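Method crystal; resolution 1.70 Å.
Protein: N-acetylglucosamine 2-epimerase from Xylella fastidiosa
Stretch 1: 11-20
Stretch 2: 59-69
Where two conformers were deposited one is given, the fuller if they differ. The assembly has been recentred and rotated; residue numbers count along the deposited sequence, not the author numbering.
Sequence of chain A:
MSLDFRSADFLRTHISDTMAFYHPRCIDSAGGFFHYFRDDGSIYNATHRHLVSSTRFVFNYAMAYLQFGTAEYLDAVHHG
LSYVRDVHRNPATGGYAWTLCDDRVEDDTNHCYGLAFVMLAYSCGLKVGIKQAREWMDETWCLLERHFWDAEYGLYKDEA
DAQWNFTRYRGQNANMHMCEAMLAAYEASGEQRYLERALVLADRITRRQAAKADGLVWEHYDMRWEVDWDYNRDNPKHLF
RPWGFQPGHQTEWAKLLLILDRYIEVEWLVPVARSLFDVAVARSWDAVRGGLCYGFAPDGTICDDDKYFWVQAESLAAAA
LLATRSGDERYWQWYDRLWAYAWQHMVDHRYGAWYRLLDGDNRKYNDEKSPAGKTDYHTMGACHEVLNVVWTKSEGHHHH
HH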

# COMPACT_ATOMS: atom_id res chain seq x y z
N LEU A 11 -10.72 -10.67 12.85
CA LEU A 11 -10.10 -9.50 12.20
C LEU A 11 -9.83 -8.34 13.16
O LEU A 11 -8.75 -7.72 13.16
CB LEU A 11 -10.92 -9.04 10.98
CG LEU A 11 -11.06 -10.13 9.89
CD1 LEU A 11 -12.23 -9.91 8.94
CD2 LEU A 11 -9.76 -10.26 9.11
N ARG A 12 -10.81 -8.04 14.02
CA ARG A 12 -10.65 -6.97 14.99
C ARG A 12 -9.57 -7.28 16.02
O ARG A 12 -8.77 -6.41 16.35
CB ARG A 12 -11.99 -6.66 15.71
CG ARG A 12 -12.99 -5.92 14.78
CD ARG A 12 -14.40 -5.64 15.45
NE ARG A 12 -14.26 -5.38 16.89
CZ ARG A 12 -14.29 -4.19 17.52
NH1 ARG A 12 -14.52 -3.03 16.88
NH2 ARG A 12 -14.11 -4.16 18.85
N THR A 13 -9.53 -8.53 16.47
CA THR A 13 -8.54 -8.96 17.43
C THR A 13 -7.17 -8.87 16.79
O THR A 13 -6.24 -8.44 17.43
CB THR A 13 -8.81 -10.39 17.98
OG1 THR A 13 -10.14 -10.43 18.54
CG2 THR A 13 -7.80 -10.78 19.09
N HIS A 14 -7.06 -9.29 15.54
CA HIS A 14 -5.77 -9.25 14.87
C HIS A 14 -5.26 -7.83 14.70
O HIS A 14 -4.07 -7.57 14.93
CB HIS A 14 -5.80 -9.99 13.53
CG HIS A 14 -4.48 -10.00 12.85
ND1 HIS A 14 -3.34 -10.51 13.45
CD2 HIS A 14 -4.08 -9.44 11.68
CE1 HIS A 14 -2.31 -10.32 12.64
NE2 HIS A 14 -2.73 -9.68 11.55
N ILE A 15 -6.14 -6.93 14.29
CA ILE A 15 -5.77 -5.53 14.18
C ILE A 15 -5.29 -4.98 15.55
O ILE A 15 -4.27 -4.28 15.68
CB ILE A 15 -6.95 -4.66 13.66
CG1 ILE A 15 -7.25 -4.94 12.18
CG2 ILE A 15 -6.57 -3.12 13.85
CD1 ILE A 15 -8.67 -4.49 11.73
N SER A 16 -6.00 -5.33 16.62
CA SER A 16 -5.67 -4.84 17.94
C SER A 16 -4.34 -5.43 18.42
O SER A 16 -3.57 -4.78 19.10
CB SER A 16 -6.81 -5.13 18.92
OG SER A 16 -7.93 -4.30 18.61
N ASP A 17 -4.06 -6.67 18.01
CA ASP A 17 -2.76 -7.28 18.36
C ASP A 17 -1.59 -6.52 17.68
O ASP A 17 -0.54 -6.22 18.27
CB ASP A 17 -2.68 -8.74 17.93
CG ASP A 17 -3.64 -9.68 18.69
OD1 ASP A 17 -4.11 -9.38 19.81
OD2 ASP A 17 -3.92 -10.76 18.14
N THR A 18 -1.77 -6.17 16.41
CA THR A 18 -0.73 -5.42 15.69
C THR A 18 -0.58 -4.00 16.24
O THR A 18 0.50 -3.49 16.43
CB THR A 18 -1.04 -5.44 14.20
OG1 THR A 18 -1.13 -6.80 13.75
CG2 THR A 18 0.01 -4.65 13.42
N MET A 19 -1.69 -3.35 16.57
CA MET A 19 -1.62 -2.04 17.23
C MET A 19 -0.87 -2.11 18.56
O MET A 19 -0.12 -1.20 18.87
CB MET A 19 -2.99 -1.41 17.42
CG MET A 19 -3.70 -1.00 16.12
SD MET A 19 -2.83 0.32 15.17
CE MET A 19 -2.94 1.70 16.32
N ALA A 20 -1.02 -3.21 19.30
CA ALA A 20 -0.32 -3.39 20.56
C ALA A 20 1.19 -3.51 20.36
O ALA A 20 1.94 -3.11 21.24
CB ALA A 20 -0.90 -4.59 21.37
N PHE A 59 -2.25 6.62 8.68
CA PHE A 59 -3.29 5.65 8.29
C PHE A 59 -3.57 4.64 9.42
O PHE A 59 -4.74 4.42 9.76
CB PHE A 59 -2.90 4.95 6.95
CG PHE A 59 -3.76 3.80 6.58
CD1 PHE A 59 -4.76 3.97 5.63
CD2 PHE A 59 -3.54 2.53 7.11
CE1 PHE A 59 -5.56 2.90 5.23
CE2 PHE A 59 -4.36 1.43 6.72
CZ PHE A 59 -5.36 1.64 5.78
N ASN A 60 -2.52 4.00 9.96
CA ASN A 60 -2.60 2.97 11.02
C ASN A 60 -3.53 3.51 12.11
O ASN A 60 -4.49 2.88 12.54
CB ASN A 60 -1.26 2.75 11.75
CG ASN A 60 -0.26 1.85 11.03
OD1 ASN A 60 -0.41 1.50 9.85
ND2 ASN A 60 0.79 1.43 11.81
N TYR A 61 -3.20 4.70 12.57
CA TYR A 61 -3.89 5.20 13.76
C TYR A 61 -5.27 5.73 13.42
O TYR A 61 -6.21 5.57 14.23
CB TYR A 61 -3.05 6.28 14.41
CG TYR A 61 -1.95 5.79 15.35
CD1 TYR A 61 -2.27 5.31 16.61
CD2 TYR A 61 -0.61 5.87 15.00
CE1 TYR A 61 -1.32 4.87 17.47
CE2 TYR A 61 0.39 5.47 15.87
CZ TYR A 61 0.01 4.95 17.11
OH TYR A 61 0.95 4.58 18.05
N ALA A 62 -5.43 6.36 12.24
CA ALA A 62 -6.77 6.81 11.81
C ALA A 62 -7.75 5.68 11.65
O ALA A 62 -8.84 5.77 12.15
CB ALA A 62 -6.70 7.64 10.54
N MET A 63 -7.36 4.60 10.95
CA MET A 63 -8.25 3.49 10.73
C MET A 63 -8.55 2.77 12.08
O MET A 63 -9.67 2.35 12.33
CB MET A 63 -7.66 2.55 9.68
CG MET A 63 -7.50 3.23 8.30
SD MET A 63 -9.04 3.83 7.49
CE MET A 63 -9.75 2.23 7.22
N ALA A 64 -7.56 2.68 12.96
CA ALA A 64 -7.78 2.14 14.31
C ALA A 64 -8.73 3.00 15.16
O ALA A 64 -9.59 2.46 15.83
CB ALA A 64 -6.48 1.92 15.03
N TYR A 65 -8.58 4.32 15.11
CA TYR A 65 -9.53 5.19 15.80
C TYR A 65 -10.96 5.01 15.28
O TYR A 65 -11.89 4.92 16.08
CB TYR A 65 -9.12 6.64 15.66
CG TYR A 65 -10.16 7.58 16.20
CD1 TYR A 65 -10.33 7.75 17.57
CD2 TYR A 65 -10.95 8.30 15.34
CE1 TYR A 65 -11.28 8.65 18.06
CE2 TYR A 65 -11.89 9.18 15.79
CZ TYR A 65 -12.07 9.34 17.14
OH TYR A 65 -13.01 10.24 17.55
N LEU A 66 -11.14 4.92 13.95
CA LEU A 66 -12.46 4.71 13.34
C LEU A 66 -13.07 3.36 13.75
O LEU A 66 -14.28 3.23 13.90
CB LEU A 66 -12.40 4.81 11.81
CG LEU A 66 -12.13 6.21 11.26
CD1 LEU A 66 -12.09 6.19 9.74
CD2 LEU A 66 -13.17 7.28 11.77
N GLN A 67 -12.22 2.37 13.97
CA GLN A 67 -12.71 1.08 14.37
C GLN A 67 -13.01 0.97 15.85
O GLN A 67 -14.03 0.37 16.23
CB GLN A 67 -11.69 0.01 13.96
CG GLN A 67 -12.09 -1.42 14.28
CD GLN A 67 -13.42 -1.86 13.69
OE1 GLN A 67 -14.27 -2.44 14.40
NE2 GLN A 67 -13.64 -1.58 12.44
N PHE A 68 -12.13 1.52 16.69
CA PHE A 68 -12.16 1.28 18.12
C PHE A 68 -12.54 2.52 18.96
O PHE A 68 -12.97 2.38 20.12
CB PHE A 68 -10.82 0.72 18.60
CG PHE A 68 -10.46 -0.58 17.97
CD1 PHE A 68 -11.19 -1.73 18.28
CD2 PHE A 68 -9.41 -0.67 17.09
CE1 PHE A 68 -10.88 -2.95 17.69
CE2 PHE A 68 -9.10 -1.89 16.49
CZ PHE A 68 -9.85 -3.03 16.80
N GLY A 69 -12.37 3.73 18.41
CA GLY A 69 -12.62 4.98 19.16
C GLY A 69 -11.61 5.43 20.21
O GLY A 69 -11.84 6.40 20.94

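Two helices pack here, residues 11-20 against 59-68. Their N-to-C directions differ by 135°, so the helices cross obliquely, nearer antiparallel than parallel, and their axes come no nearer than 11.5 Å. Side chains make the contacts across this gap, along with two backbone carbonyls, those of Arg12 and Asn60. The backbones come close at Ile15 and Ala64, whose CA atoms lie 7.9 Å apart. Ala64 points toward the first helix, and its small side chain leaves a shallow hollow.

Met19 fills that hollow. Its side chain is m at chi1, chi2 and chi3, and its methyl end settles against two neighbours. Met19 CE lies 3.8 Å from Ala64 CB and 3.7 Å from Tyr61 CD1. Met19 SD lies 4.0 Å from Asn60 O. Met19 SD lies 5.5 Å from the centroid of the Tyr61 ring, in an oblique approach. Met19 is buried, as are Asn60, Tyr61 and Ala64 around it.

Phe68 is the main bump from the other side. Its CA-to-CB bond points sideways to the first helix, but the ring reaches across to it. There it meets Arg12, Ile15 and Ser16. Ile15 CG2 touches the ring edge at Phe68 CE2, 3.9 Å away. The carbonyl Arg12 O also lies at the edge, 3.6 Å from Phe68 CZ. In the conformer given, Ser16 OG is very close to the same carbon, Phe68 CZ, at 2.9 Å. Ser16 OG also gives a weak hydrogen bond to Arg12 O, 3.2 Å away.

Arg12 closes this end of the contact. Its side chain bends over Phe68, so that Phe68 CE1 lies over one face of the guanidinium, 3.6 Å from Arg12 CZ. At the guanidinium edge, Arg12 NH1 donates a short hydrogen bond to Gln67 OE1, at 2.6 Å. It is the only hydrogen bond between the two stretches; the other contacts rest mainly on fit.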